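Octenoyl-CoA reductase/carboxylase (Streptomyces sp., PDB 4A0S) probably catalyses the NADPH-dependent reductive carboxylation of 2-octenoyl-CoA, supplying an unusual extender unit for cinnabaramide polyketide biosynthesis. Local coordinates at residues S235-N243 with L374-A383; L268-I277 with T291-K302. All coordinates share one frame; numbering follows the deposited sequence.

In the fold
From the N terminus the chain first reaches contact 1 in helix 232-243, which follows strand 223-226 of the six-stranded parallel sheet. It then runs through strand 247-252 and helix 255-263 to strand 269-271, the outermost strand at one end of that sheet within this chain, and helix 285-303 packs back on that strand, closing the short loop of contact 2. Only with the last turn of helix 365-376 and the loop after it does the chain return to helix 232-243 and close contact 1, so contact 2 is nested inside it. Contact 1 ties the Rossmann helix to the segment leading into strand 384-389 of the mixed sheet, whereas contact 2 stays within the nucleotide-binding fold; their centres lie about 25 Å apart.

Contact 1: S235-N243 with L374-A383; sequences SYAIQFVKN and LFESGAVVPA
The side-chain amide of Gln239 pairs with the backbone of Val381 through both its ends: OE1 accepts from Val381 N at 2.8 Å, and NE2 donates to Val381 O at 2.7 Å along a nearly straight N-H...O path (171°). Val381 O lies close to the amide plane, so the two bonds fix the rotation of the group. The helix itself steadies NE2 through a longer bond to Ser235 O, one turn back. Toward the start of the helix segment, Tyr236 reaches across with CG anti to its carbonyl carbon (chi1 -67°). Its OH accepts from Ala383 N at 3.0 Å and is also hydrogen-bonded to Ser199, while the methyl of Ala383 lies over one ring face in a CH-pi contact, 4.1 Å from the centroid. Helix 232-243 follows the first strand of the Rossmann-type sheet, and residues 374-383 carry the chain from helix 365-376 toward strand 384-389, so these bonds join the nucleotide-binding fold to the mixed sheet. Tyr236 CE1 also meets the rim of the Phe375 ring at CZ, 3.3 Å away, with the two ring planes at 66°. Val380 spreads its methyls between aromatic neighbours: CG1 lies over one face of Phe375, offset toward the rim, and CG2 reaches Phe240 CE1 at 3.7 Å, beside Leu374 CD1. Phe240 also makes an edge-to-face pair with Tyr207 of helix 200-210. At the far end a water joins Asn243 OD1 to Ala379 O, and Asn243 ND2 donates to Gln220 OE1 of the second subunit.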
loop_
_atom_site.group_PDB
_atom_site.type_symbol
_atom_site.label_atom_id
_atom_site.label_comp_id
_atom_site.label_asym_id
_atom_site.label_seq_id
_atom_site.Cartn_x
_atom_site.Cartn_y
_atom_site.Cartn_z
ATOM N N SER A 235 -3.147 8.329 -25.233
ATOM C CA SER A 235 -2.124 9.295 -25.574
ATOM C C SER A 235 -1.424 9.831 -24.351
ATOM O O SER A 235 -0.268 10.244 -24.428
ATOM C CB SER A 235 -2.715 10.444 -26.373
ATOM O OG SER A 235 -3.091 9.980 -27.658
ATOM N N TYR A 236 -2.114 9.839 -23.225
ATOM C CA TYR A 236 -1.452 10.220 -21.971
ATOM C C TYR A 236 -0.877 9.044 -21.238
ATOM O O TYR A 236 0.212 9.151 -20.671
ATOM C CB TYR A 236 -2.389 11.004 -21.072
ATOM C CG TYR A 236 -2.707 12.336 -21.679
ATOM C CD1 TYR A 236 -1.719 13.314 -21.813
ATOM C CD2 TYR A 236 -3.990 12.620 -22.144
ATOM C CE1 TYR A 236 -2.008 14.559 -22.397
ATOM C CE2 TYR A 236 -4.291 13.849 -22.727
ATOM C CZ TYR A 236 -3.295 14.805 -22.852
ATOM O OH TYR A 236 -3.585 16.019 -23.414
ATOM N N ALA A 237 -1.604 7.932 -21.256
ATOM C CA ALA A 237 -1.128 6.695 -20.653
ATOM C C ALA A 237 0.263 6.400 -21.191
ATOM O O ALA A 237 1.189 6.130 -20.427
ATOM C CB ALA A 237 -2.081 5.555 -20.957
ATOM N N ILE A 238 0.418 6.493 -22.507
ATOM C CA ILE A 238 1.732 6.281 -23.128
ATOM C C ILE A 238 2.803 7.155 -22.487
ATOM O O ILE A 238 3.903 6.695 -22.190
ATOM C CB ILE A 238 1.690 6.566 -24.650
ATOM C CG1 ILE A 238 0.972 5.432 -25.366
ATOM C CG2 ILE A 238 3.113 6.781 -25.208
ATOM C CD1 ILE A 238 0.407 5.836 -26.720
ATOM N N GLN A 239 2.473 8.419 -22.274
ATOM C CA GLN A 239 3.446 9.359 -21.762
ATOM C C GLN A 239 3.795 9.087 -20.316
ATOM O O GLN A 239 4.966 9.157 -19.937
ATOM C CB GLN A 239 2.929 10.763 -21.925
ATOM C CG GLN A 239 2.775 11.144 -23.369
ATOM C CD GLN A 239 2.570 12.607 -23.479
ATOM O OE1 GLN A 239 3.478 13.384 -23.192
ATOM N NE2 GLN A 239 1.355 13.005 -23.800
ATOM N N PHE A 240 2.790 8.765 -19.515
ATOM C CA PHE A 240 3.042 8.422 -18.126
ATOM C C PHE A 240 3.865 7.139 -18.031
ATOM O O PHE A 240 4.761 7.045 -17.195
ATOM C CB PHE A 240 1.749 8.269 -17.358
ATOM C CG PHE A 240 1.000 9.542 -17.217
ATOM C CD1 PHE A 240 1.658 10.717 -16.857
ATOM C CD2 PHE A 240 -0.361 9.584 -17.460
ATOM C CE1 PHE A 240 0.946 11.925 -16.734
ATOM C CE2 PHE A 240 -1.063 10.776 -17.344
ATOM C CZ PHE A 240 -0.409 11.936 -16.969
ATOM N N VAL A 241 3.578 6.181 -18.901
ATOM C CA VAL A 241 4.332 4.932 -18.897
ATOM C C VAL A 241 5.788 5.240 -19.239
ATOM O O VAL A 241 6.723 4.901 -18.495
ATOM C CB VAL A 241 3.725 3.895 -19.842
ATOM C CG1 VAL A 241 4.622 2.642 -19.892
ATOM C CG2 VAL A 241 2.314 3.513 -19.363
ATOM N N LYS A 242 5.980 5.944 -20.338
ATOM C CA LYS A 242 7.321 6.270 -20.786
ATOM C C LYS A 242 8.024 7.111 -19.736
ATOM O O LYS A 242 9.117 6.771 -19.308
ATOM C CB LYS A 242 7.268 7.002 -22.111
ATOM C CG LYS A 242 6.943 6.079 -23.276
ATOM C CD LYS A 242 6.944 6.831 -24.600
ATOM C CE LYS A 242 8.350 7.389 -24.904
ATOM N NZ LYS A 242 9.385 6.298 -25.101
ATOM N N ASN A 243 7.367 8.186 -19.298
ATOM C CA ASN A 243 7.976 9.084 -18.331
ATOM C C ASN A 243 8.296 8.382 -17.024
ATOM O O ASN A 243 9.244 8.763 -16.325
ATOM C CB ASN A 243 7.115 10.317 -18.072
ATOM C CG ASN A 243 7.847 11.376 -17.261
ATOM O OD1 ASN A 243 8.900 11.874 -17.674
ATOM N ND2 ASN A 243 7.289 11.733 -16.105
ATOM N N LEU A 374 3.475 17.426 -14.082
ATOM C CA LEU A 374 4.192 16.748 -15.148
ATOM C C LEU A 374 4.055 17.519 -16.452
ATOM O O LEU A 374 4.933 17.479 -17.294
ATOM C CB LEU A 374 3.683 15.333 -15.304
ATOM C CG LEU A 374 4.047 14.426 -14.123
ATOM C CD1 LEU A 374 3.366 13.067 -14.267
ATOM C CD2 LEU A 374 5.561 14.261 -14.003
ATOM N N PHE A 375 2.926 18.208 -16.627
ATOM C CA PHE A 375 2.782 19.084 -17.788
ATOM C C PHE A 375 3.661 20.304 -17.634
ATOM O O PHE A 375 4.314 20.735 -18.588
ATOM C CB PHE A 375 1.327 19.496 -17.983
ATOM C CG PHE A 375 0.526 18.457 -18.666
ATOM C CD1 PHE A 375 0.504 18.391 -20.055
ATOM C CD2 PHE A 375 -0.158 17.499 -17.934
ATOM C CE1 PHE A 375 -0.225 17.402 -20.705
ATOM C CE2 PHE A 375 -0.897 16.500 -18.581
ATOM C CZ PHE A 375 -0.926 16.457 -19.967
ATOM N N GLU A 376 3.694 20.819 -16.406
ATOM C CA GLU A 376 4.418 22.035 -16.063
ATOM C C GLU A 376 5.905 21.924 -16.363
ATOM O O GLU A 376 6.517 22.897 -16.794
ATOM C CB GLU A 376 4.198 22.393 -14.594
ATOM C CG GLU A 376 2.892 23.128 -14.338
ATOM C CD GLU A 376 2.648 23.340 -12.862
ATOM O OE1 GLU A 376 3.288 22.644 -12.055
ATOM O OE2 GLU A 376 1.843 24.220 -12.508
ATOM N N SER A 377 6.464 20.731 -16.144
ATOM C CA SER A 377 7.878 20.458 -16.400
ATOM C C SER A 377 8.129 20.073 -17.857
ATOM O O SER A 377 9.282 20.003 -18.300
ATOM C CB SER A 377 8.325 19.298 -15.525
ATOM O OG SER A 377 7.676 18.119 -15.949
ATOM N N GLY A 378 7.057 19.762 -18.583
ATOM C CA GLY A 378 7.192 19.340 -19.972
ATOM C C GLY A 378 7.506 17.855 -20.064
ATOM O O GLY A 378 7.713 17.325 -21.156
ATOM N N ALA A 379 7.519 17.172 -18.907
ATOM C CA ALA A 379 7.708 15.736 -18.894
ATOM C C ALA A 379 6.620 15.061 -19.711
ATOM O O ALA A 379 6.861 14.070 -20.389
ATOM C CB ALA A 379 7.684 15.215 -17.479
ATOM N N VAL A 380 5.421 15.618 -19.623
ATOM C CA VAL A 380 4.263 15.114 -20.324
ATOM C C VAL A 380 3.725 16.301 -21.130
ATOM O O VAL A 380 3.813 17.463 -20.694
ATOM C CB VAL A 380 3.235 14.551 -19.320
ATOM C CG1 VAL A 380 1.910 14.251 -19.979
ATOM C CG2 VAL A 380 3.795 13.274 -18.656
ATOM N N VAL A 381 3.209 16.004 -22.316
ATOM C CA VAL A 381 2.822 17.045 -23.258
ATOM C C VAL A 381 1.388 16.803 -23.693
ATOM O O VAL A 381 0.902 15.665 -23.612
ATOM C CB VAL A 381 3.755 17.095 -24.482
ATOM C CG1 VAL A 381 5.216 17.362 -24.049
ATOM C CG2 VAL A 381 3.615 15.814 -25.345
ATOM N N PRO A 382 0.702 17.879 -24.132
ATOM C CA PRO A 382 -0.698 17.779 -24.527
ATOM C C PRO A 382 -0.785 16.909 -25.760
ATOM O O PRO A 382 0.112 16.936 -26.596
ATOM C CB PRO A 382 -1.074 19.222 -24.865
ATOM C CG PRO A 382 -0.130 20.040 -24.088
ATOM C CD PRO A 382 1.156 19.276 -24.131
ATOM N N ALA A 383 -1.866 16.142 -25.831
ATOM C CA ALA A 383 -2.125 15.191 -26.887
ATOM C C ALA A 383 -3.069 15.822 -27.909
ATOM O O ALA A 383 -3.792 15.119 -28.593
ATOM C CB ALA A 383 -2.746 13.945 -26.302
HETATM O O HOH W 1 5.813 12.794 -22.959
HETATM O O HOH W 2 9.122 12.775 -20.333
#

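Contact 2: L268-I277 with T291-K302; sequences LVINRAELGI and TGRKLAKLVVEK. With CO8 (octanoyl-coenzyme A), chain L.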
loop_
_atom_site.group_PDB
_atom_site.type_symbol
_atom_site.label_atom_id
_atom_site.label_comp_id
_atom_site.label_asym_id
_atom_site.label_seq_id
_atom_site.Cartn_x
_atom_site.Cartn_y
_atom_site.Cartn_z
ATOM N N LEU A 268 6.572 0.245 -29.303
ATOM C CA LEU A 268 6.015 -1.094 -29.266
ATOM C C LEU A 268 4.531 -0.981 -29.497
ATOM O O LEU A 268 3.786 -0.433 -28.677
ATOM C CB LEU A 268 6.299 -1.794 -27.942
ATOM C CG LEU A 268 7.780 -1.892 -27.575
ATOM C CD1 LEU A 268 7.887 -2.596 -26.244
ATOM C CD2 LEU A 268 8.603 -2.600 -28.661
ATOM N N VAL A 269 4.120 -1.469 -30.655
ATOM C CA VAL A 269 2.766 -1.300 -31.095
ATOM C C VAL A 269 2.227 -2.620 -31.582
ATOM O O VAL A 269 2.902 -3.360 -32.306
ATOM C CB VAL A 269 2.683 -0.258 -32.223
ATOM C CG1 VAL A 269 1.240 0.023 -32.568
ATOM C CG2 VAL A 269 3.405 1.007 -31.797
ATOM N N ILE A 270 1.013 -2.915 -31.138
ATOM C CA ILE A 270 0.280 -4.085 -31.592
ATOM C C ILE A 270 -0.952 -3.586 -32.330
ATOM O O ILE A 270 -1.778 -2.884 -31.754
ATOM C CB ILE A 270 -0.143 -5.006 -30.410
ATOM C CG1 ILE A 270 1.077 -5.651 -29.745
ATOM C CG2 ILE A 270 -1.105 -6.084 -30.870
ATOM C CD1 ILE A 270 0.754 -6.401 -28.437
ATOM N N ASN A 271 -1.071 -3.924 -33.610
ATOM C CA ASN A 271 -2.313 -3.650 -34.304
ATOM C C ASN A 271 -3.289 -4.769 -33.956
ATOM O O ASN A 271 -2.967 -5.942 -34.108
ATOM C CB ASN A 271 -2.101 -3.540 -35.815
ATOM C CG ASN A 271 -3.328 -3.013 -36.527
ATOM O OD1 ASN A 271 -4.422 -3.582 -36.412
ATOM N ND2 ASN A 271 -3.164 -1.902 -37.257
ATOM N N ARG A 272 -4.480 -4.422 -33.482
ATOM C CA ARG A 272 -5.408 -5.463 -33.049
ATOM C C ARG A 272 -5.981 -6.347 -34.167
ATOM O O ARG A 272 -6.580 -7.373 -33.886
ATOM C CB ARG A 272 -6.498 -4.905 -32.136
ATOM C CG ARG A 272 -7.481 -3.973 -32.816
ATOM C CD ARG A 272 -8.820 -4.027 -32.104
ATOM N NE ARG A 272 -8.784 -3.316 -30.837
ATOM C CZ ARG A 272 -9.810 -3.230 -29.992
ATOM N NH1 ARG A 272 -10.968 -3.817 -30.277
ATOM N NH2 ARG A 272 -9.681 -2.540 -28.863
ATOM N N ALA A 273 -5.784 -5.957 -35.426
ATOM C CA ALA A 273 -6.074 -6.841 -36.566
ATOM C C ALA A 273 -5.007 -7.937 -36.705
ATOM O O ALA A 273 -5.302 -9.063 -37.115
ATOM C CB ALA A 273 -6.165 -6.039 -37.837
ATOM N N GLU A 274 -3.766 -7.593 -36.367
ATOM C CA GLU A 274 -2.651 -8.538 -36.272
ATOM C C GLU A 274 -2.989 -9.658 -35.282
ATOM O O GLU A 274 -2.427 -10.759 -35.347
ATOM C CB GLU A 274 -1.397 -7.779 -35.816
ATOM C CG GLU A 274 -0.063 -8.526 -35.884
ATOM C CD GLU A 274 1.012 -7.837 -35.035
ATOM O OE1 GLU A 274 0.751 -6.720 -34.514
ATOM O OE2 GLU A 274 2.113 -8.417 -34.889
ATOM N N LEU A 275 -3.914 -9.359 -34.372
ATOM C CA LEU A 275 -4.472 -10.351 -33.471
ATOM C C LEU A 275 -5.764 -10.935 -34.015
ATOM O O LEU A 275 -6.165 -12.025 -33.623
ATOM C CB LEU A 275 -4.755 -9.733 -32.109
ATOM C CG LEU A 275 -3.561 -9.441 -31.211
ATOM C CD1 LEU A 275 -3.944 -8.334 -30.246
ATOM C CD2 LEU A 275 -3.131 -10.701 -30.479
ATOM N N GLY A 276 -6.421 -10.204 -34.906
ATOM C CA GLY A 276 -7.711 -10.632 -35.409
ATOM C C GLY A 276 -8.778 -10.450 -34.350
ATOM O O GLY A 276 -9.684 -11.271 -34.221
ATOM N N ILE A 277 -8.657 -9.378 -33.578
ATOM C CA ILE A 277 -9.705 -9.009 -32.642
ATOM C C ILE A 277 -10.842 -8.340 -33.420
ATOM O O ILE A 277 -10.622 -7.445 -34.248
ATOM C CB ILE A 277 -9.177 -8.123 -31.496
ATOM C CG1 ILE A 277 -8.175 -8.910 -30.633
ATOM C CG2 ILE A 277 -10.331 -7.587 -30.644
ATOM C CD1 ILE A 277 -7.356 -8.036 -29.656
ATOM N N THR A 291 -6.670 -15.877 -28.246
ATOM C CA THR A 291 -6.241 -14.529 -28.598
ATOM C C THR A 291 -5.456 -13.874 -27.465
ATOM O O THR A 291 -4.405 -13.289 -27.708
ATOM C CB THR A 291 -7.435 -13.643 -29.008
ATOM O OG1 THR A 291 -8.119 -14.254 -30.105
ATOM C CG2 THR A 291 -6.969 -12.247 -29.425
ATOM N N GLY A 292 -5.958 -13.995 -26.236
ATOM C CA GLY A 292 -5.244 -13.502 -25.058
ATOM C C GLY A 292 -3.842 -14.067 -25.032
ATOM O O GLY A 292 -2.866 -13.338 -24.836
ATOM N N ARG A 293 -3.754 -15.375 -25.257
ATOM C CA ARG A 293 -2.479 -16.071 -25.361
ATOM C C ARG A 293 -1.596 -15.501 -26.467
ATOM O O ARG A 293 -0.419 -15.251 -26.237
ATOM C CB ARG A 293 -2.702 -17.564 -25.585
ATOM C CG ARG A 293 -3.121 -18.317 -24.347
ATOM C CD ARG A 293 -3.819 -19.605 -24.719
ATOM N NE ARG A 293 -3.667 -20.621 -23.684
ATOM C CZ ARG A 293 -4.329 -21.772 -23.664
ATOM N NH1 ARG A 293 -5.205 -22.057 -24.620
ATOM N NH2 ARG A 293 -4.119 -22.637 -22.684
ATOM N N LYS A 294 -2.163 -15.305 -27.660
ATOM C CA LYS A 294 -1.436 -14.664 -28.759
ATOM C C LYS A 294 -0.969 -13.274 -28.353
ATOM O O LYS A 294 0.163 -12.884 -28.624
ATOM C CB LYS A 294 -2.294 -14.544 -30.023
ATOM C CG LYS A 294 -2.611 -15.856 -30.732
ATOM C CD LYS A 294 -2.866 -15.607 -32.228
ATOM C CE LYS A 294 -4.214 -16.167 -32.698
ATOM N NZ LYS A 294 -5.368 -15.308 -32.266
ATOM N N LEU A 295 -1.861 -12.537 -27.702
ATOM C CA LEU A 295 -1.583 -11.181 -27.272
ATOM C C LEU A 295 -0.442 -11.164 -26.266
ATOM O O LEU A 295 0.505 -10.406 -26.416
ATOM C CB LEU A 295 -2.842 -10.546 -26.690
ATOM C CG LEU A 295 -2.705 -9.122 -26.162
ATOM C CD1 LEU A 295 -2.158 -8.182 -27.219
ATOM C CD2 LEU A 295 -4.041 -8.657 -25.665
ATOM N N ALA A 296 -0.535 -12.025 -25.263
ATOM C CA ALA A 296 0.544 -12.210 -24.294
ATOM C C ALA A 296 1.853 -12.564 -24.984
ATOM O O ALA A 296 2.877 -11.929 -24.728
ATOM C CB ALA A 296 0.174 -13.276 -23.272
ATOM N N LYS A 297 1.818 -13.562 -25.867
ATOM C CA LYS A 297 3.001 -13.919 -26.639
ATOM C C LYS A 297 3.563 -12.693 -27.347
ATOM O O LYS A 297 4.761 -12.443 -27.279
ATOM C CB LYS A 297 2.720 -15.057 -27.632
ATOM C CG LYS A 297 3.425 -14.878 -28.982
ATOM C CD LYS A 297 3.661 -16.180 -29.740
ATOM C CE LYS A 297 5.082 -16.695 -29.536
ATOM N NZ LYS A 297 6.149 -15.658 -29.772
ATOM N N LEU A 298 2.700 -11.925 -28.011
ATOM C CA LEU A 298 3.145 -10.716 -28.695
ATOM C C LEU A 298 3.787 -9.709 -27.755
ATOM O O LEU A 298 4.830 -9.131 -28.085
ATOM C CB LEU A 298 2.001 -10.020 -29.417
ATOM C CG LEU A 298 1.698 -10.329 -30.874
ATOM C CD1 LEU A 298 0.625 -9.354 -31.331
ATOM C CD2 LEU A 298 2.960 -10.229 -31.752
ATOM N N VAL A 299 3.164 -9.469 -26.600
ATOM C CA VAL A 299 3.757 -8.518 -25.662
ATOM C C VAL A 299 5.129 -9.045 -25.216
ATOM O O VAL A 299 6.090 -8.286 -25.172
ATOM C CB VAL A 299 2.838 -8.184 -24.466
ATOM C CG1 VAL A 299 3.463 -7.101 -23.609
ATOM C CG2 VAL A 299 1.463 -7.714 -24.946
ATOM N N VAL A 300 5.214 -10.340 -24.906
ATOM C CA VAL A 300 6.499 -10.975 -24.560
ATOM C C VAL A 300 7.562 -10.710 -25.643
ATOM O O VAL A 300 8.690 -10.337 -25.320
ATOM C CB VAL A 300 6.356 -12.508 -24.285
ATOM C CG1 VAL A 300 7.726 -13.163 -24.037
ATOM C CG2 VAL A 300 5.435 -12.790 -23.087
ATOM N N GLU A 301 7.176 -10.878 -26.916
ATOM C CA GLU A 301 8.057 -10.657 -28.071
ATOM C C GLU A 301 8.549 -9.229 -28.128
ATOM O O GLU A 301 9.733 -8.987 -28.356
ATOM C CB GLU A 301 7.338 -10.913 -29.404
ATOM C CG GLU A 301 6.720 -12.274 -29.622
ATOM C CD GLU A 301 6.251 -12.475 -31.063
ATOM O OE1 GLU A 301 7.071 -12.296 -31.991
ATOM O OE2 GLU A 301 5.063 -12.815 -31.269
ATOM N N LYS A 302 7.621 -8.287 -27.957
ATOM C CA LYS A 302 7.929 -6.873 -28.108
ATOM C C LYS A 302 8.594 -6.274 -26.896
ATOM O O LYS A 302 9.549 -5.502 -27.026
ATOM C CB LYS A 302 6.669 -6.081 -28.450
ATOM C CG LYS A 302 6.083 -6.500 -29.757
ATOM C CD LYS A 302 4.863 -5.694 -30.110
ATOM C CE LYS A 302 4.290 -6.192 -31.434
ATOM N NZ LYS A 302 5.255 -6.063 -32.567
HETATM N N1A CO8 L . -7.451 -34.178 -20.970
HETATM C C2A CO8 L . -6.150 -33.953 -21.135
HETATM N N3A CO8 L . -5.665 -32.718 -21.232
HETATM C C4A CO8 L . -6.488 -31.652 -21.168
HETATM C C5A CO8 L . -7.854 -31.853 -20.998
HETATM C C6A CO8 L . -8.330 -33.159 -20.899
HETATM N N6A CO8 L . -9.629 -33.403 -20.731
HETATM N N7A CO8 L . -8.436 -30.656 -20.966
HETATM C C8A CO8 L . -7.480 -29.738 -21.111
HETATM N N9A CO8 L . -6.288 -30.337 -21.242
HETATM C C1B CO8 L . -4.957 -29.646 -21.408
HETATM C C2B CO8 L . -4.710 -28.955 -22.759
HETATM O O2B CO8 L . -3.350 -29.177 -23.164
HETATM C C3B CO8 L . -4.947 -27.475 -22.449
HETATM O O3B CO8 L . -4.096 -26.643 -23.243
HETATM P P3B CO8 L . -4.724 -25.587 -24.297
HETATM O O7A CO8 L . -5.683 -26.479 -25.255
HETATM O O8A CO8 L . -5.699 -24.620 -23.439
HETATM O O9A CO8 L . -3.661 -24.851 -25.022
HETATM C C4B CO8 L . -4.489 -27.361 -21.007
HETATM O O4B CO8 L . -4.932 -28.593 -20.386
HETATM C C5B CO8 L . -5.105 -26.098 -20.358
HETATM O O5B CO8 L . -4.514 -25.807 -19.067
HETATM P P1A CO8 L . -3.069 -25.041 -18.912
HETATM O O1A CO8 L . -2.901 -24.745 -17.318
HETATM O O2A CO8 L . -1.936 -25.826 -19.472
HETATM O O3A CO8 L . -3.179 -23.589 -19.672
HETATM P P2A CO8 L . -3.300 -22.144 -18.910
HETATM O O4A CO8 L . -3.802 -21.143 -20.067
HETATM O O5A CO8 L . -2.065 -21.648 -18.220
HETATM O O6A CO8 L . -4.557 -22.258 -17.900
HETATM C CBP CO8 L . -5.759 -22.098 -15.790
HETATM C CCP CO8 L . -4.519 -21.682 -16.586
HETATM C CDP CO8 L . -6.989 -21.533 -16.519
HETATM C CEP CO8 L . -5.640 -21.483 -14.387
HETATM C CAP CO8 L . -5.805 -23.654 -15.744
HETATM O OAP CO8 L . -4.537 -24.177 -15.302
HETATM C C9P CO8 L . -6.880 -24.175 -14.786
HETATM O O9P CO8 L . -8.085 -24.099 -15.057
HETATM N N8P CO8 L . -6.367 -24.683 -13.665
HETATM C C7P CO8 L . -7.178 -25.196 -12.566
HETATM C C6P CO8 L . -7.827 -24.000 -11.863
HETATM C C5P CO8 L . -9.144 -24.456 -11.242
HETATM O O5P CO8 L . -10.187 -24.471 -11.899
HETATM N N4P CO8 L . -9.059 -24.869 -9.979
HETATM C C3P CO8 L . -7.803 -24.855 -9.213
HETATM C C2P CO8 L . -8.145 -25.077 -7.752
HETATM S S1P CO8 L . -8.717 -23.545 -6.908
HETATM C "C1'" CO8 L . -8.514 -24.172 -5.318
HETATM O "O1'" CO8 L . -9.393 -24.899 -4.845
HETATM C "C2'" CO8 L . -7.325 -23.878 -4.656
HETATM C "C3'" CO8 L . -7.066 -24.339 -3.369
HETATM C "C4'" CO8 L . -5.903 -24.009 -2.659
HETATM C "C5'" CO8 L . -4.832 -23.234 -3.435
HETATM C "C6'" CO8 L . -3.515 -23.202 -2.638
HETATM C "C7'" CO8 L . -2.424 -22.721 -3.581
HETATM C "C8'" CO8 L . -1.119 -22.569 -2.821
HETATM O O HOH W 3 5.981 -2.830 -32.488
HETATM O O HOH W 4 3.205 -5.230 -35.235
HETATM O O HOH W 5 -9.215 -13.131 -32.275
#
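Strand 269-271 and helix 291-302 run nearly antiparallel, at 150°, with their axes 9.7 Å apart at closest approach, as the strand that edges the Rossmann-type sheet within this chain meets the helix packed against it. Ile270 points into the helix face: its CD1 touches Leu295 CD1 at 3.6 Å and Val299 CG2, while CG2 lies against Leu298 CD1. One turn of weakly bonded helix follows the strand, opened by a capping box in which Asn271 OD1 accepts from Ala273 N and the return bond from Asn271 N to Glu274 OE1 is weak, and closed by a Schellman motif with Gly276 at C-prime. From this turn Leu275 drops as a knob into the hole formed by Thr291, Lys294, Leu295 and Leu298, bringing its CD1 to 3.5 Å from Leu295 CD1. Lys302, extended as far as CE, lays CD and CE beside Ile270 CG1, with CE 3.3 Å from Val269 O; the bend at chi4 (-60°) sets only the direction of NZ. Arg272, at the start of this turn, belongs to the NADP pocket. On the far side of the helix Arg293 extends to octanoyl-CoA, whose phosphate oxygen O8A lies at the guanidinium edge, in its plane, and takes bonds from NH2 at 2.6 Å and NH1 at 2.9 Å.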